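Local coordinates for protein galactitol 1-phosphate 5-dehydrogenase (Escherichia coli, PDB 4UEJ) that oxidises galactitol 1-phosphate to D-tagatose 6-phosphate with NAD+, as a zinc-containing homodimeric member of the alcohol dehydrogenase family, at residues A[73-76]-A[77-81]; A[134-137]-A[138-141]; A[242-245]-A[246-250]; A[273-276]-A[277-281]. All coordinates share one frame; numbering follows the deposited sequence.

Interaction 1: residues A[73-76]-A[77-81]; sequences DDLH and PGDAV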
ATOM      1  N   ASP A  73       6.261 -41.889  -0.167  1.00 35.90           N
ATOM      2  CA  ASP A  73       7.350 -42.630  -0.797  1.00 42.69           C
ATOM      3  C   ASP A  73       8.656 -41.842  -0.894  1.00 40.31           C
ATOM      4  O   ASP A  73       9.687 -42.394  -1.290  1.00 43.69           O
ATOM      5  CB  ASP A  73       6.925 -43.116  -2.195  1.00 51.62           C
ATOM      6  CG  ASP A  73       6.604 -41.972  -3.164  1.00 54.66           C
ATOM      7  OD1 ASP A  73       6.843 -40.790  -2.840  1.00 55.91           O
ATOM      8  OD2 ASP A  73       6.110 -42.268  -4.274  1.00 58.65           O
ATOM      9  N   ASP A  74       8.623 -40.564  -0.527  1.00 33.66           N
ATOM     10  CA  ASP A  74       9.805 -39.725  -0.691  1.00 31.12           C
ATOM     11  C   ASP A  74      10.383 -39.253   0.643  1.00 35.32           C
ATOM     12  O   ASP A  74      11.236 -38.369   0.680  1.00 43.89           O
ATOM     13  CB  ASP A  74       9.485 -38.534  -1.601  1.00 32.65           C
ATOM     14  CG  ASP A  74       8.469 -37.574  -0.997  1.00 34.20           C
ATOM     15  OD1 ASP A  74       7.723 -37.961  -0.071  1.00 30.79           O
ATOM     16  OD2 ASP A  74       8.410 -36.422  -1.471  1.00 35.40           O
ATOM     17  N   LEU A  75       9.928 -39.862   1.732  1.00 32.66           N
ATOM     18  CA  LEU A  75      10.499 -39.611   3.049  1.00 31.56           C
ATOM     19  C   LEU A  75      10.609 -40.907   3.826  1.00 33.95           C
ATOM     20  O   LEU A  75       9.821 -41.831   3.629  1.00 36.36           O
ATOM     21  CB  LEU A  75       9.667 -38.607   3.840  1.00 32.67           C
ATOM     22  CG  LEU A  75       9.797 -37.127   3.496  1.00 30.36           C
ATOM     23  CD1 LEU A  75       8.963 -36.336   4.475  1.00 28.41           C
ATOM     24  CD2 LEU A  75      11.253 -36.673   3.524  1.00 28.94           C
ATOM     25  N   HIS A  76      11.587 -40.966   4.719  1.00 29.42           N
ATOM     26  CA  HIS A  76      11.853 -42.184   5.461  1.00 30.95           C
ATOM     27  C   HIS A  76      12.206 -41.845   6.898  1.00 32.76           C
ATOM     28  O   HIS A  76      12.664 -40.732   7.174  1.00 29.23           O
ATOM     29  CB  HIS A  76      12.976 -42.973   4.780  1.00 38.63           C
ATOM     30  CG  HIS A  76      12.682 -43.310   3.350  1.00 43.97           C
ATOM     31  ND1 HIS A  76      12.889 -42.419   2.318  1.00 43.05           N
ATOM     32  CD2 HIS A  76      12.165 -44.426   2.785  1.00 45.80           C
ATOM     33  CE1 HIS A  76      12.526 -42.978   1.177  1.00 42.08           C
ATOM     34  NE2 HIS A  76      12.081 -44.195   1.433  1.00 45.15           N
ATOM     35  N   PRO A  77      11.960 -42.787   7.825  1.00 31.60           N
ATOM     36  CA  PRO A  77      12.367 -42.605   9.222  1.00 37.00           C
ATOM     37  C   PRO A  77      13.830 -42.175   9.342  1.00 36.27           C
ATOM     38  O   PRO A  77      14.712 -42.794   8.746  1.00 37.34           O
ATOM     39  CB  PRO A  77      12.155 -43.993   9.832  1.00 39.84           C
ATOM     40  CG  PRO A  77      11.061 -44.589   9.018  1.00 36.92           C
ATOM     41  CD  PRO A  77      11.252 -44.065   7.618  1.00 34.18           C
ATOM     42  N   GLY A  78      14.076 -41.110  10.095  1.00 32.59           N
ATOM     43  CA  GLY A  78      15.421 -40.594  10.259  1.00 31.93           C
ATOM     44  C   GLY A  78      15.697 -39.351   9.437  1.00 29.68           C
ATOM     45  O   GLY A  78      16.640 -38.619   9.724  1.00 32.86           O
ATOM     46  N   ASP A  79      14.877 -39.103   8.419  1.00 28.69           N
ATOM     47  CA  ASP A  79      15.050 -37.906   7.598  1.00 27.40           C
ATOM     48  C   ASP A  79      14.776 -36.652   8.412  1.00 25.67           C
ATOM     49  O   ASP A  79      13.833 -36.603   9.200  1.00 24.93           O
ATOM     50  CB  ASP A  79      14.136 -37.937   6.369  1.00 30.11           C
ATOM     51  CG  ASP A  79      14.556 -38.985   5.359  1.00 34.02           C
ATOM     52  OD1 ASP A  79      15.669 -39.537   5.503  1.00 36.06           O
ATOM     53  OD2 ASP A  79      13.784 -39.250   4.417  1.00 34.57           O
ATOM     54  N   ALA A  80      15.621 -35.646   8.223  1.00 25.25           N
ATOM     55  CA  ALA A  80      15.463 -34.367   8.903  1.00 23.80           C
ATOM     56  C   ALA A  80      14.468 -33.499   8.159  1.00 22.26           C
ATOM     57  O   ALA A  80      14.524 -33.406   6.936  1.00 22.31           O
ATOM     58  CB  ALA A  80      16.799 -33.661   9.011  1.00 24.21           C
ATOM     59  N   VAL A  81      13.560 -32.867   8.897  1.00 21.10           N
ATOM     60  CA  VAL A  81      12.563 -31.990   8.295  1.00 19.77           C
ATOM     61  C   VAL A  81      12.324 -30.737   9.130  1.00 24.84           C
ATOM     62  O   VAL A  81      12.568 -30.723  10.338  1.00 19.02           O
ATOM     63  CB  VAL A  81      11.201 -32.708   8.106  1.00 19.63           C
ATOM     64  CG1 VAL A  81      11.319 -33.829   7.090  1.00 20.66           C
ATOM     65  CG2 VAL A  81      10.687 -33.234   9.439  1.00 19.93           C
TER
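A type II beta turn running from His76 to Asp79 leads the chain into strand 80-83 of the GroES-like domain. It is closed by Asp79 N, which donates to His76 O at 3.0 Å with a fairly straight angle of 160°. Pro77 suits the first corner because its ring already fixes phi near the required value. Gly78 takes the second corner with positive phi, where a beta carbon would collide with the carbonyl oxygen of the residue before. The side chain of Asp79 then reaches back to grip the other end of the turn: its OD2 accepts the amide of His76 at 2.8 Å, and this N-H meets OD2 from well above the carboxylate plane. With CG beside the backbone N (chi1 -70°), the carboxylate lies alongside the His76 side chain, its plane turned 78° from the imidazole, and OD2 sits at the ring's edge. Leu75 and Val81 face the interior instead, Leu75 CD1 to Val81 CG1 at 4.3 Å, and both also rest on Val128. Asp74, pointing elsewhere, pairs with Arg125. This is a proline-glycine type II turn, its last residue bonded back to the first through both amide and carboxylate, entering a strand that pairs antiparallel with strands 60-68 and 128-130 in the GroES-like domain.

Interaction 2: residues A[134-137]-A[138-141]; sequences DMPI and EDGA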
ATOM      1  N   ASP A 134      23.402 -32.416   6.246  1.00 29.93           N
ATOM      2  CA  ASP A 134      24.488 -31.836   7.035  1.00 33.98           C
ATOM      3  C   ASP A 134      24.032 -30.633   7.867  1.00 30.51           C
ATOM      4  O   ASP A 134      24.811 -30.055   8.624  1.00 33.94           O
ATOM      5  CB  ASP A 134      25.658 -31.434   6.125  1.00 41.74           C
ATOM      6  CG  ASP A 134      25.341 -30.228   5.247  1.00 54.28           C
ATOM      7  OD1 ASP A 134      24.152 -29.972   4.959  1.00 54.27           O
ATOM      8  OD2 ASP A 134      26.294 -29.525   4.843  1.00 62.11           O
ATOM      9  N   MET A 135      22.769 -30.248   7.730  1.00 21.57           N
ATOM     10  CA  MET A 135      22.271 -29.124   8.500  1.00 19.64           C
ATOM     11  C   MET A 135      22.016 -29.518   9.947  1.00 23.69           C
ATOM     12  O   MET A 135      21.290 -30.481  10.214  1.00 21.37           O
ATOM     13  CB  MET A 135      20.989 -28.572   7.873  1.00 22.03           C
ATOM     14  CG  MET A 135      20.352 -27.463   8.675  1.00 18.74           C
ATOM     15  SD  MET A 135      18.877 -26.741   7.904  1.00 19.74           S
ATOM     16  CE  MET A 135      19.571 -25.991   6.427  1.00 20.53           C
ATOM     17  N   PRO A 136      22.614 -28.781  10.892  1.00 26.06           N
ATOM     18  CA  PRO A 136      22.310 -29.052  12.298  1.00 28.06           C
ATOM     19  C   PRO A 136      20.804 -28.933  12.495  1.00 22.86           C
ATOM     20  O   PRO A 136      20.210 -27.953  12.044  1.00 21.03           O
ATOM     21  CB  PRO A 136      23.084 -27.963  13.049  1.00 31.09           C
ATOM     22  CG  PRO A 136      24.198 -27.582  12.105  1.00 30.43           C
ATOM     23  CD  PRO A 136      23.570 -27.670  10.737  1.00 28.43           C
ATOM     24  N   ILE A 137      20.204 -29.950  13.108  1.00 28.98           N
ATOM     25  CA  ILE A 137      18.756 -30.078  13.141  1.00 19.95           C
ATOM     26  C   ILE A 137      18.111 -28.876  13.833  1.00 18.76           C
ATOM     27  O   ILE A 137      17.044 -28.427  13.425  1.00 18.81           O
ATOM     28  CB  ILE A 137      18.321 -31.394  13.829  1.00 23.35           C
ATOM     29  CG1 ILE A 137      16.820 -31.618  13.659  1.00 23.76           C
ATOM     30  CG2 ILE A 137      18.731 -31.430  15.296  1.00 22.96           C
ATOM     31  CD1 ILE A 137      16.403 -31.765  12.219  1.00 22.83           C
ATOM     32  N   GLU A 138      18.786 -28.342  14.846  1.00 19.60           N
ATOM     33  CA  GLU A 138      18.301 -27.171  15.562  1.00 21.74           C
ATOM     34  C   GLU A 138      18.073 -26.004  14.615  1.00 21.63           C
ATOM     35  O   GLU A 138      17.118 -25.246  14.790  1.00 21.21           O
ATOM     36  CB  GLU A 138      19.277 -26.764  16.670  1.00 27.83           C
ATOM     37  CG  GLU A 138      18.872 -25.500  17.418  1.00 35.51           C
ATOM     38  CD  GLU A 138      19.834 -25.137  18.538  1.00 38.32           C
ATOM     39  OE1 GLU A 138      19.940 -25.922  19.510  1.00 41.57           O
ATOM     40  OE2 GLU A 138      20.475 -24.064  18.455  1.00 37.22           O
ATOM     41  N   ASP A 139      18.928 -25.868  13.600  1.00 17.79           N
ATOM     42  CA  ASP A 139      18.801 -24.758  12.647  1.00 15.01           C
ATOM     43  C   ASP A 139      17.499 -24.821  11.875  1.00 15.66           C
ATOM     44  O   ASP A 139      17.042 -23.814  11.336  1.00 13.00           O
ATOM     45  CB  ASP A 139      19.944 -24.741  11.632  1.00 21.07           C
ATOM     46  CG  ASP A 139      21.297 -24.474  12.262  1.00 29.70           C
ATOM     47  OD1 ASP A 139      21.378 -24.375  13.507  1.00 29.42           O
ATOM     48  OD2 ASP A 139      22.281 -24.378  11.497  1.00 28.86           O
ATOM     49  N   GLY A 140      16.931 -26.012  11.785  1.00 14.41           N
ATOM     50  CA  GLY A 140      15.728 -26.216  10.998  1.00 13.73           C
ATOM     51  C   GLY A 140      14.540 -25.467  11.556  1.00 14.45           C
ATOM     52  O   GLY A 140      13.606 -25.127  10.818  1.00 12.82           O
ATOM     53  N   ALA A 141      14.566 -25.212  12.860  1.00 13.79           N
ATOM     54  CA  ALA A 141      13.480 -24.472  13.502  1.00 13.57           C
ATOM     55  C   ALA A 141      13.450 -23.013  13.079  1.00 14.46           C
ATOM     56  O   ALA A 141      12.502 -22.291  13.398  1.00 14.25           O
ATOM     57  CB  ALA A 141      13.590 -24.564  15.012  1.00 14.68           C
TER
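Asp139 turns CG away from its own carbonyl carbon (chi1 -65°), which sends the carboxylate back to the ring of Pro136, while Met135, its CG anti to the N (chi1 176°), brings that carbon to 4.0 Å from Asp139 CB. They meet in a run of helical turns just before helix 143-155, in which each amide reaches the carbonyl three residues back: Asp139 N to Pro136 O at 2.9 Å, then Gly140 N to Ile137 O at 2.9 Å. Both donors lie well above the carbonyl plane, consistent with tight, 3-10-like turns. Proline suits the start of such a run, since it needs no amide hydrogen there. Glycine suits position 140, where a beta carbon would crowd Ile137 O, an oxygen that Ser62 OG also grips. An alanine in place of Asp139 would probably leave the Pro136 ring without the carboxylate that lies against it, keeping only the CB contact with Met135. Glu138 extends its carboxylate to a salt bridge with Arg320, and the buried side chain of Met135 packs on Ser303, Leu306 and Thr307 of helix 297-307. On the proline side, Asp139 OD2 stands 3.6 Å from Pro136 CD and 3.8 Å from Pro136 CG.

Interaction 3: residues A[242-245]-A[246-250]; sequences TVEL and AVEIA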
ATOM      1  N   THR A 242       5.002   2.140  14.682  1.00 13.77           N
ATOM      2  CA  THR A 242       6.026   1.808  13.695  1.00 15.84           C
ATOM      3  C   THR A 242       5.483   1.850  12.274  1.00 13.41           C
ATOM      4  O   THR A 242       6.231   2.167  11.358  1.00 12.86           O
ATOM      5  CB  THR A 242       6.681   0.429  13.952  1.00 17.42           C
ATOM      6  OG1 THR A 242       5.682  -0.603  13.994  1.00 16.30           O
ATOM      7  CG2 THR A 242       7.471   0.441  15.260  1.00 20.58           C
ATOM      8  N   VAL A 243       4.197   1.539  12.076  1.00 13.56           N
ATOM      9  CA  VAL A 243       3.565   1.732  10.767  1.00 10.88           C
ATOM     10  C   VAL A 243       3.579   3.209  10.408  1.00 12.45           C
ATOM     11  O   VAL A 243       3.958   3.586   9.301  1.00 11.41           O
ATOM     12  CB  VAL A 243       2.104   1.222  10.726  1.00 13.63           C
ATOM     13  CG1 VAL A 243       1.500   1.465   9.343  1.00 15.13           C
ATOM     14  CG2 VAL A 243       2.032  -0.245  11.088  1.00 13.90           C
ATOM     15  N   GLU A 244       3.157   4.046  11.353  1.00 15.95           N
ATOM     16  CA  GLU A 244       3.236   5.494  11.185  1.00 14.75           C
ATOM     17  C   GLU A 244       4.662   5.950  10.889  1.00 16.63           C
ATOM     18  O   GLU A 244       4.886   6.767   9.991  1.00 12.70           O
ATOM     19  CB  GLU A 244       2.713   6.205  12.435  1.00 19.39           C
ATOM     20  CG  GLU A 244       2.808   7.714  12.396  1.00 20.96           C
ATOM     21  CD  GLU A 244       2.317   8.356  13.687  1.00 29.31           C
ATOM     22  OE1 GLU A 244       2.698   7.877  14.775  1.00 30.78           O
ATOM     23  OE2 GLU A 244       1.548   9.334  13.616  1.00 34.75           O
ATOM     24  N   LEU A 245       5.623   5.409  11.632  1.00 13.41           N
ATOM     25  CA  LEU A 245       7.017   5.796  11.444  1.00 11.84           C
ATOM     26  C   LEU A 245       7.483   5.488  10.024  1.00 11.75           C
ATOM     27  O   LEU A 245       8.153   6.300   9.380  1.00 14.86           O
ATOM     28  CB  LEU A 245       7.914   5.079  12.456  1.00 12.91           C
ATOM     29  CG  LEU A 245       9.400   5.378  12.276  1.00 16.55           C
ATOM     30  CD1 LEU A 245       9.682   6.808  12.659  1.00 17.32           C
ATOM     31  CD2 LEU A 245      10.229   4.414  13.120  1.00 18.52           C
ATOM     32  N   ALA A 246       7.098   4.319   9.530  1.00  9.96           N
ATOM     33  CA  ALA A 246       7.532   3.883   8.217  1.00  9.08           C
ATOM     34  C   ALA A 246       7.070   4.880   7.152  1.00 10.76           C
ATOM     35  O   ALA A 246       7.826   5.259   6.263  1.00 10.32           O
ATOM     36  CB  ALA A 246       6.997   2.479   7.930  1.00  8.44           C
ATOM     37  N   VAL A 247       5.827   5.327   7.263  1.00  9.25           N
ATOM     38  CA  VAL A 247       5.301   6.287   6.305  1.00  9.28           C
ATOM     39  C   VAL A 247       6.018   7.620   6.443  1.00 12.40           C
ATOM     40  O   VAL A 247       6.369   8.255   5.447  1.00 10.78           O
ATOM     41  CB  VAL A 247       3.787   6.488   6.489  1.00 10.38           C
ATOM     42  CG1 VAL A 247       3.287   7.647   5.609  1.00 11.42           C
ATOM     43  CG2 VAL A 247       3.062   5.195   6.142  1.00  8.92           C
ATOM     44  N   GLU A 248       6.258   8.041   7.682  1.00 14.88           N
ATOM     45  CA  GLU A 248       6.905   9.328   7.916  1.00 17.30           C
ATOM     46  C   GLU A 248       8.358   9.380   7.432  1.00 15.18           C
ATOM     47  O   GLU A 248       8.815  10.427   6.964  1.00 17.77           O
ATOM     48  CB  GLU A 248       6.838   9.697   9.405  1.00 12.72           C
ATOM     49  CG  GLU A 248       5.424  10.079   9.847  1.00 19.06           C
ATOM     50  CD  GLU A 248       4.948  11.385   9.221  1.00 26.05           C
ATOM     51  OE1 GLU A 248       5.801  12.230   8.874  1.00 29.38           O
ATOM     52  OE2 GLU A 248       3.724  11.576   9.077  1.00 26.78           O
ATOM     53  N   ILE A 249       9.087   8.276   7.523  1.00 11.70           N
ATOM     54  CA  ILE A 249      10.488   8.328   7.134  1.00 11.13           C
ATOM     55  C   ILE A 249      10.708   7.974   5.687  1.00 10.75           C
ATOM     56  O   ILE A 249      11.780   8.244   5.144  1.00 11.24           O
ATOM     57  CB  ILE A 249      11.370   7.402   8.004  1.00 11.13           C
ATOM     58  CG1 ILE A 249      11.069   5.929   7.719  1.00 10.63           C
ATOM     59  CG2 ILE A 249      11.198   7.757   9.471  1.00 17.74           C
ATOM     60  CD1 ILE A 249      11.979   4.978   8.466  1.00 21.73           C
ATOM     61  N   ALA A 250       9.694   7.391   5.047  1.00  9.67           N
ATOM     62  CA  ALA A 250       9.886   6.825   3.715  1.00 11.89           C
ATOM     63  C   ALA A 250      10.374   7.858   2.702  1.00 13.52           C
ATOM     64  O   ALA A 250       9.978   9.022   2.739  1.00 12.46           O
ATOM     65  CB  ALA A 250       8.593   6.191   3.221  1.00 10.56           C
TER
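Leu245 and Ile249, one turn apart on helix 240-249, lean across each other at a slant, CD1 of Leu245 meeting CG2 of Ile249 at 3.7 Å. Ile249 sets CG1 between its backbone N and carbonyl carbon (chi1 69°), which leaves CG2 beside the N. Both branches therefore come 3.4 Å from Leu245 O, the same oxygen that takes the Ile249 amide N at 2.9 Å. Ala246 offers just a methyl group, small enough for the helix to settle close to a strand, and Val247 brings its CG2 to 3.7 Å from Val243 O. Around the helix, Leu245 and Ile249 rest on Ala217 of helix 217-223, Ala246 on Ile167 of strand 163-167, Val247 on helix 270-278, and Val243 on Phe273 of the second subunit.

The two glutamates are arranged differently. Glu244 stretches outward as an extended chain, whereas Glu248 keeps CG on the side of its own amide (chi1 -71°), which lays that carbon 3.4 Å from Glu244 O, and then bends at chi2. The carboxylates stay apart, Glu244 OE2 to Glu248 OE2 at 5.5 Å, and that of Glu248 is claimed by Lys275 and the Thr272 hydroxyl. Such division of faces suits the helix of a beta-alpha-beta crossover in the Rossmann fold: Ala246 and Thr242 face the strand, Leu245, Ile249 and Val247 meet the neighbouring helices, and the repulsion expected between two negative charges is probably eased by the lysine ammonium beside Glu248.

Interaction 4: residues A[273-276]-A[277-281]; sequences FGKI and LRKEL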
ATOM      1  N   PHE A 273      -1.325  10.243   6.253  1.00 15.07           N
ATOM      2  CA  PHE A 273      -1.992   9.551   5.158  1.00 15.37           C
ATOM      3  C   PHE A 273      -1.605  10.197   3.831  1.00 13.58           C
ATOM      4  O   PHE A 273      -1.308   9.509   2.859  1.00 13.78           O
ATOM      5  CB  PHE A 273      -3.512   9.570   5.317  1.00 15.72           C
ATOM      6  CG  PHE A 273      -4.240   8.984   4.138  1.00 16.61           C
ATOM      7  CD1 PHE A 273      -4.455   7.622   4.054  1.00 20.80           C
ATOM      8  CD2 PHE A 273      -4.697   9.799   3.107  1.00 20.84           C
ATOM      9  CE1 PHE A 273      -5.129   7.082   2.967  1.00 13.01           C
ATOM     10  CE2 PHE A 273      -5.356   9.262   2.016  1.00 17.06           C
ATOM     11  CZ  PHE A 273      -5.570   7.903   1.949  1.00 13.37           C
ATOM     12  N   GLY A 274      -1.604  11.523   3.815  1.00 13.09           N
ATOM     13  CA  GLY A 274      -1.255  12.290   2.634  1.00 14.65           C
ATOM     14  C   GLY A 274       0.128  11.976   2.093  1.00 15.67           C
ATOM     15  O   GLY A 274       0.355  12.053   0.888  1.00 14.40           O
ATOM     16  N   LYS A 275       1.054  11.621   2.980  1.00 15.16           N
ATOM     17  CA  LYS A 275       2.405  11.280   2.557  1.00 13.11           C
ATOM     18  C   LYS A 275       2.427   9.982   1.771  1.00 11.70           C
ATOM     19  O   LYS A 275       3.287   9.799   0.912  1.00 12.66           O
ATOM     20  CB  LYS A 275       3.349  11.183   3.760  1.00 11.27           C
ATOM     21  CG  LYS A 275       3.627  12.536   4.384  1.00 12.23           C
ATOM     22  CD  LYS A 275       4.686  12.459   5.486  1.00 12.58           C
ATOM     23  CE  LYS A 275       5.004  13.861   5.992  1.00 15.75           C
ATOM     24  NZ  LYS A 275       6.177  13.902   6.939  1.00 19.67           N
ATOM     25  N   ILE A 276       1.501   9.068   2.059  1.00  9.93           N
ATOM     26  CA  ILE A 276       1.440   7.858   1.243  1.00  9.61           C
ATOM     27  C   ILE A 276       1.203   8.250  -0.209  1.00 11.17           C
ATOM     28  O   ILE A 276       1.838   7.712  -1.119  1.00 11.37           O
ATOM     29  CB  ILE A 276       0.330   6.902   1.705  1.00  9.79           C
ATOM     30  CG1 ILE A 276       0.579   6.466   3.140  1.00 12.11           C
ATOM     31  CG2 ILE A 276       0.216   5.720   0.753  1.00 13.57           C
ATOM     32  CD1 ILE A 276      -0.573   5.700   3.740  1.00 13.38           C
ATOM     33  N   LEU A 277       0.285   9.198  -0.417  1.00  9.66           N
ATOM     34  CA  LEU A 277       0.020   9.718  -1.755  1.00 10.11           C
ATOM     35  C   LEU A 277       1.178  10.557  -2.279  1.00  9.91           C
ATOM     36  O   LEU A 277       1.701  10.292  -3.359  1.00  9.91           O
ATOM     37  CB  LEU A 277      -1.267  10.554  -1.778  1.00 10.24           C
ATOM     38  CG  LEU A 277      -2.559   9.729  -1.820  1.00 13.25           C
ATOM     39  CD1 LEU A 277      -2.819   9.054  -0.489  1.00 15.38           C
ATOM     40  CD2 LEU A 277      -3.737  10.619  -2.220  1.00 15.46           C
ATOM     41  N   ARG A 278       1.579  11.555  -1.505  1.00 10.53           N
ATOM     42  CA  ARG A 278       2.580  12.510  -1.977  1.00 11.05           C
ATOM     43  C   ARG A 278       3.927  11.879  -2.309  1.00 16.70           C
ATOM     44  O   ARG A 278       4.585  12.298  -3.262  1.00 15.27           O
ATOM     45  CB  ARG A 278       2.762  13.617  -0.952  1.00 14.08           C
ATOM     46  CG  ARG A 278       1.610  14.614  -0.942  1.00 21.31           C
ATOM     47  CD  ARG A 278       1.873  15.684   0.101  1.00 31.43           C
ATOM     48  NE  ARG A 278       1.078  16.883  -0.140  1.00 39.98           N
ATOM     49  CZ  ARG A 278      -0.164  17.036   0.290  1.00 45.18           C
ATOM     50  NH1 ARG A 278      -0.742  16.060   0.971  1.00 45.20           N
ATOM     51  NH2 ARG A 278      -0.825  18.160   0.037  1.00 46.17           N
ATOM     52  N   LYS A 279       4.340  10.888  -1.522  1.00 12.46           N
ATOM     53  CA  LYS A 279       5.573  10.167  -1.800  1.00  9.70           C
ATOM     54  C   LYS A 279       5.366   9.063  -2.819  1.00  9.56           C
ATOM     55  O   LYS A 279       6.320   8.428  -3.253  1.00  9.67           O
ATOM     56  CB  LYS A 279       6.161   9.566  -0.513  1.00  9.42           C
ATOM     57  CG  LYS A 279       6.422  10.591   0.579  1.00 10.16           C
ATOM     58  CD  LYS A 279       6.927   9.892   1.836  1.00  9.96           C
ATOM     59  CE  LYS A 279       7.181  10.898   2.945  1.00 13.84           C
ATOM     60  NZ  LYS A 279       7.874  10.268   4.106  1.00 10.83           N
ATOM     61  N   GLU A 280       4.109   8.841  -3.197  1.00  8.92           N
ATOM     62  CA  GLU A 280       3.737   7.728  -4.070  1.00  9.47           C
ATOM     63  C   GLU A 280       4.342   6.413  -3.579  1.00  7.78           C
ATOM     64  O   GLU A 280       4.993   5.690  -4.322  1.00  7.88           O
ATOM     65  CB  GLU A 280       4.124   8.031  -5.520  1.00 10.01           C
ATOM     66  CG  GLU A 280       3.184   9.107  -6.109  1.00  9.97           C
ATOM     67  CD  GLU A 280       3.331   9.331  -7.615  1.00 13.31           C
ATOM     68  OE1 GLU A 280       4.439   9.205  -8.167  1.00 19.25           O
ATOM     69  OE2 GLU A 280       2.313   9.632  -8.254  1.00 15.20           O
ATOM     70  N   LEU A 281       4.090   6.115  -2.315  1.00  7.56           N
ATOM     71  CA  LEU A 281       4.544   4.865  -1.733  1.00  7.02           C
ATOM     72  C   LEU A 281       3.769   3.701  -2.335  1.00  9.59           C
ATOM     73  O   LEU A 281       2.661   3.868  -2.858  1.00  9.63           O
ATOM     74  CB  LEU A 281       4.356   4.875  -0.222  1.00  7.74           C
ATOM     75  CG  LEU A 281       5.004   6.041   0.515  1.00 12.48           C
ATOM     76  CD1 LEU A 281       4.806   5.869   2.004  1.00 13.42           C
ATOM     77  CD2 LEU A 281       6.490   6.113   0.154  1.00 10.35           C
TER
HETATM   78  O   HOH W   1       8.200  12.914   5.407  1.00 16.94           O
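Phe273 and Leu277 form the close-packed side of helix 270-278: Leu277 CD1 reaches the ring obliquely, 3.6 Å from Phe273 CE2, and both side chains also press on the second subunit, at its Leu262 and Val259. Ile276 CG2 adds to the packing, 4.3 Å from Leu281 CB. The exposed Arg278 lies on the solvent side, where Gly274 makes room for it, since a beta carbon there would crowd Arg278 NH1; Gly274 O takes the Arg278 amide N almost straight (170°) at 2.7 Å. The helix ends in a Schellman motif. Glu280, with a phi of 49°, turns the chain so that Leu281 N bonds to Ile276 O at 3.0 Å, and its OE2 meets His151 and the Trp287 amide of the second subunit.

The lysine pair is polar and water-linked. Lys279, whose CG points away from its carbonyl carbon (chi1 -57°), runs extended alongside Lys275, Lys275 CD to Lys279 CE at 3.9 Å. Lys275 NZ and Lys279 NZ, 4.9 Å apart, both donate to one water. Lys275 is paired with Glu248, while Lys279 NZ bonds to the carbonyls of Val247 and Ala250. Cutting Lys279 back to an alanine would probably leave those carbonyls without their ammonium donor, and the water without one of its two lysine donors.

Along the chain the four contacts follow in series and form two pairs, one on each side of the chain's centre. Interactions 1 and 2 have centres 15 Å apart and touch where Ala80 CB meets Ile137 CD1 at 3.7 Å; interaction 1 opens a strand of the mixed sheet, and interaction 2 leads into the helix bearing Glu144, probably a ligand of the catalytic zinc. Interactions 3 and 4 lie together in the coenzyme-binding, Rossmann-type domain, 11 Å between centres, and also touch where Ala250 CB meets Leu281 CD2 at 3.7 Å. Interaction 4 faces the second subunit. Between interactions 1 and 4 the centres are 50 Å apart: one pair belongs to the catalytic domain and its exit, the other to the coenzyme-binding domain.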